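Local coordinates for beta-glucanase (Clostridium thermocellum, PDB 3WVJ), which hydrolyses mixed-linkage beta-1,3-1,4-glucans such as lichenan, as a family 16 endo-glucanase with a jellyroll fold, at residues A[147-152]-A[160-165]. Numbering follows the deposited sequence.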
ATOM      1  N   HIS A 147      -8.762  10.672   1.510  1.00 51.22           N
ATOM      2  CA  HIS A 147      -9.259  10.666   0.153  1.00 51.38           C
ATOM      3  C   HIS A 147      -9.388   9.245  -0.221  1.00 49.88           C
ATOM      4  O   HIS A 147      -8.885   8.406   0.474  1.00 48.41           O
ATOM      5  CB  HIS A 147      -8.245  11.353  -0.756  1.00 50.78           C
ATOM      6  CG  HIS A 147      -8.286  12.855  -0.659  1.00 52.83           C
ATOM      7  ND1 HIS A 147      -7.531  13.540   0.211  1.00 53.31           N
ATOM      8  CD2 HIS A 147      -9.028  13.780  -1.349  1.00 54.89           C
ATOM      9  CE1 HIS A 147      -7.761  14.846   0.067  1.00 55.51           C
ATOM     10  NE2 HIS A 147      -8.679  14.992  -0.883  1.00 56.54           N
ATOM     11  N   THR A 148     -10.047   8.921  -1.321  1.00 50.84           N
ATOM     12  CA  THR A 148     -10.030   7.529  -1.760  1.00 49.80           C
ATOM     13  C   THR A 148      -9.174   7.398  -3.010  1.00 48.64           C
ATOM     14  O   THR A 148      -9.048   8.362  -3.788  1.00 49.32           O
ATOM     15  CB  THR A 148     -11.413   7.001  -2.088  1.00 51.83           C
ATOM     16  OG1 THR A 148     -11.780   7.591  -3.331  1.00 54.41           O
ATOM     17  CG2 THR A 148     -12.417   7.377  -1.006  1.00 53.91           C
ATOM     18  N   TYR A 149      -8.567   6.221  -3.162  1.00 46.67           N
ATOM     19  CA  TYR A 149      -7.596   5.924  -4.234  1.00 44.87           C
ATOM     20  C   TYR A 149      -7.873   4.484  -4.588  1.00 44.50           C
ATOM     21  O   TYR A 149      -8.339   3.691  -3.732  1.00 44.67           O
ATOM     22  CB  TYR A 149      -6.143   6.009  -3.756  1.00 42.49           C
ATOM     23  CG  TYR A 149      -5.779   7.336  -3.132  1.00 43.11           C
ATOM     24  CD1 TYR A 149      -5.309   8.398  -3.921  1.00 42.99           C
ATOM     25  CD2 TYR A 149      -5.943   7.545  -1.771  1.00 43.00           C
ATOM     26  CE1 TYR A 149      -4.996   9.623  -3.351  1.00 43.86           C
ATOM     27  CE2 TYR A 149      -5.636   8.742  -1.209  1.00 43.81           C
ATOM     28  CZ  TYR A 149      -5.158   9.777  -2.000  1.00 44.19           C
ATOM     29  OH  TYR A 149      -4.851  10.970  -1.425  1.00 45.14           O
ATOM     30  N   GLY A 150      -7.599   4.109  -5.829  1.00 43.55           N
ATOM     31  CA  GLY A 150      -7.996   2.760  -6.256  1.00 43.14           C
ATOM     32  C   GLY A 150      -7.471   2.443  -7.631  1.00 42.24           C
ATOM     33  O   GLY A 150      -6.965   3.342  -8.301  1.00 42.53           O
ATOM     34  N   PHE A 151      -7.586   1.166  -8.033  1.00 41.43           N
ATOM     35  CA  PHE A 151      -7.303   0.732  -9.401  1.00 41.23           C
ATOM     36  C   PHE A 151      -8.257  -0.366  -9.833  1.00 42.41           C
ATOM     37  O   PHE A 151      -8.618  -1.243  -9.016  1.00 42.23           O
ATOM     38  CB  PHE A 151      -5.872   0.257  -9.551  1.00 39.16           C
ATOM     39  CG  PHE A 151      -5.400  -0.663  -8.460  1.00 37.74           C
ATOM     40  CD1 PHE A 151      -5.502  -2.061  -8.591  1.00 37.05           C
ATOM     41  CD2 PHE A 151      -4.808  -0.149  -7.302  1.00 36.70           C
ATOM     42  CE1 PHE A 151      -5.044  -2.925  -7.604  1.00 35.65           C
ATOM     43  CE2 PHE A 151      -4.379  -1.012  -6.300  1.00 35.38           C
ATOM     44  CZ  PHE A 151      -4.490  -2.403  -6.442  1.00 34.89           C
ATOM     45  N   GLU A 152      -8.719  -0.324 -11.076  1.00 43.83           N
ATOM     46  CA  GLU A 152      -9.402  -1.487 -11.651  1.00 44.67           C
ATOM     47  C   GLU A 152      -8.299  -2.216 -12.390  1.00 43.40           C
ATOM     48  O   GLU A 152      -7.705  -1.690 -13.338  1.00 43.86           O
ATOM     49  CB  GLU A 152     -10.548  -1.147 -12.591  1.00 47.62           C
ATOM     50  CG  GLU A 152     -11.309  -2.422 -13.050  1.00 49.77           C
ATOM     51  CD  GLU A 152     -12.193  -2.266 -14.295  1.00 53.08           C
ATOM     52  OE1 GLU A 152     -11.815  -1.551 -15.245  1.00 54.33           O
ATOM     53  OE2 GLU A 152     -13.284  -2.870 -14.367  1.00 54.49           O
ATOM     54  N   PHE A 160      -6.063   3.665 -12.876  1.00 41.70           N
ATOM     55  CA  PHE A 160      -5.893   4.315 -11.569  1.00 40.90           C
ATOM     56  C   PHE A 160      -6.926   5.442 -11.279  1.00 42.79           C
ATOM     57  O   PHE A 160      -7.186   6.283 -12.107  1.00 43.91           O
ATOM     58  CB  PHE A 160      -4.433   4.787 -11.367  1.00 38.95           C
ATOM     59  CG  PHE A 160      -3.423   3.633 -11.249  1.00 36.80           C
ATOM     60  CD1 PHE A 160      -3.123   3.066 -10.022  1.00 35.36           C
ATOM     61  CD2 PHE A 160      -2.766   3.118 -12.381  1.00 36.53           C
ATOM     62  CE1 PHE A 160      -2.206   1.995  -9.905  1.00 33.94           C
ATOM     63  CE2 PHE A 160      -1.855   2.056 -12.274  1.00 34.92           C
ATOM     64  CZ  PHE A 160      -1.549   1.507 -11.036  1.00 33.65           C
ATOM     65  N   TYR A 161      -7.519   5.380 -10.084  1.00 43.28           N
ATOM     66  CA  TYR A 161      -8.560   6.333  -9.597  1.00 45.36           C
ATOM     67  C   TYR A 161      -8.071   7.152  -8.403  1.00 45.10           C
ATOM     68  O   TYR A 161      -7.308   6.676  -7.549  1.00 43.41           O
ATOM     69  CB  TYR A 161      -9.870   5.623  -9.237  1.00 46.04           C
ATOM     70  CG  TYR A 161     -10.552   4.960 -10.422  1.00 46.93           C
ATOM     71  CD1 TYR A 161     -11.787   5.414 -10.934  1.00 49.48           C
ATOM     72  CD2 TYR A 161      -9.971   3.858 -11.040  1.00 45.55           C
ATOM     73  CE1 TYR A 161     -12.393   4.786 -12.023  1.00 50.34           C
ATOM     74  CE2 TYR A 161     -10.578   3.228 -12.119  1.00 46.61           C
ATOM     75  CZ  TYR A 161     -11.771   3.687 -12.617  1.00 49.02           C
ATOM     76  OH  TYR A 161     -12.283   3.004 -13.714  1.00 50.33           O
ATOM     77  N   VAL A 162      -8.492   8.412  -8.380  1.00 46.99           N
ATOM     78  CA  VAL A 162      -8.270   9.277  -7.244  1.00 47.10           C
ATOM     79  C   VAL A 162      -9.638   9.853  -6.929  1.00 49.81           C
ATOM     80  O   VAL A 162     -10.210  10.514  -7.759  1.00 51.83           O
ATOM     81  CB  VAL A 162      -7.271  10.368  -7.606  1.00 46.75           C
ATOM     82  CG1 VAL A 162      -7.113  11.333  -6.459  1.00 47.27           C
ATOM     83  CG2 VAL A 162      -5.913   9.748  -7.993  1.00 44.66           C
ATOM     84  N   ASP A 163     -10.184   9.611  -5.744  1.00 50.30           N
ATOM     85  CA  ASP A 163     -11.495  10.152  -5.393  1.00 53.30           C
ATOM     86  C   ASP A 163     -12.600   9.781  -6.365  1.00 55.02           C
ATOM     87  O   ASP A 163     -13.437  10.630  -6.704  1.00 57.44           O
ATOM     88  CB  ASP A 163     -11.464  11.689  -5.172  1.00 55.45           C
ATOM     89  CG  ASP A 163     -10.847  12.061  -3.849  1.00 55.05           C
ATOM     90  OD1 ASP A 163     -10.992  11.228  -2.893  1.00 54.90           O
ATOM     91  OD2 ASP A 163     -10.244  13.136  -3.742  1.00 55.14           O
ATOM     92  N   GLY A 164     -12.616   8.517  -6.788  1.00 54.02           N
ATOM     93  CA  GLY A 164     -13.686   7.988  -7.629  1.00 55.44           C
ATOM     94  C   GLY A 164     -13.610   8.319  -9.112  1.00 56.39           C
ATOM     95  O   GLY A 164     -14.562   7.997  -9.835  1.00 57.65           O
ATOM     96  N   LYS A 165     -12.493   8.954  -9.551  1.00 55.26           N
ATOM     97  CA  LYS A 165     -12.274   9.405 -10.943  1.00 56.45           C
ATOM     98  C   LYS A 165     -11.028   8.803 -11.579  1.00 53.32           C
ATOM     99  O   LYS A 165      -9.957   8.800 -10.990  1.00 50.94           O
ATOM    100  CB  LYS A 165     -12.179  10.950 -11.027  1.00 59.32           C
ATOM    101  CG  LYS A 165     -13.536  11.642 -10.845  1.00 64.10           C
ATOM    102  CD  LYS A 165     -13.437  13.159 -10.852  1.00 67.71           C
ATOM    103  CE  LYS A 165     -14.840  13.732 -10.681  1.00 73.36           C
ATOM    104  NZ  LYS A 165     -14.891  15.149 -11.176  1.00 77.05           N
TER
HETATM  105  O   HOH W   1     -11.004   6.438  -5.835  1.00 50.00           O
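G150 and Y161 form the hydrogen-bonded pair at the middle of an antiparallel strand pairing, the segment axes 4.5 Å apart at 163°: Y161 N reaches G150 O over 2.8 Å in a nearly straight bond, G150 N returns a more bent one to Y161 O, and Y149–V162 and F151–F160 flank them as non-hydrogen-bonded pairs. Where the second strand gives way to the type I' turn V162–K165, a side chain supplies half of the next pairing: D163 N still bonds T148 O, while the D163 carboxylate, held with CG anti to the carbonyl carbon (chi1 -76°), puts OD1 2.9 Å from T148 N, which meets it nearly along the C-O axis. T148 OG1 shares a water with G164 N, a water-mediated link to the turn. On one face V162 CG1 meets Y149 CE1 at 4.1 Å, and F151 CB lies 4.0 Å from F160 CD1; the F151 ring turns from the partner strand and stacks on Y77, the F160 ring on F122. On the other face, where G150 has no side chain, the Y161 ring lies along the first strand, CE2 4.1 Å from E152 N. The arrangement illustrates a beta hairpin continuing through a tight turn into strand 165-170 of the family 16 jellyroll.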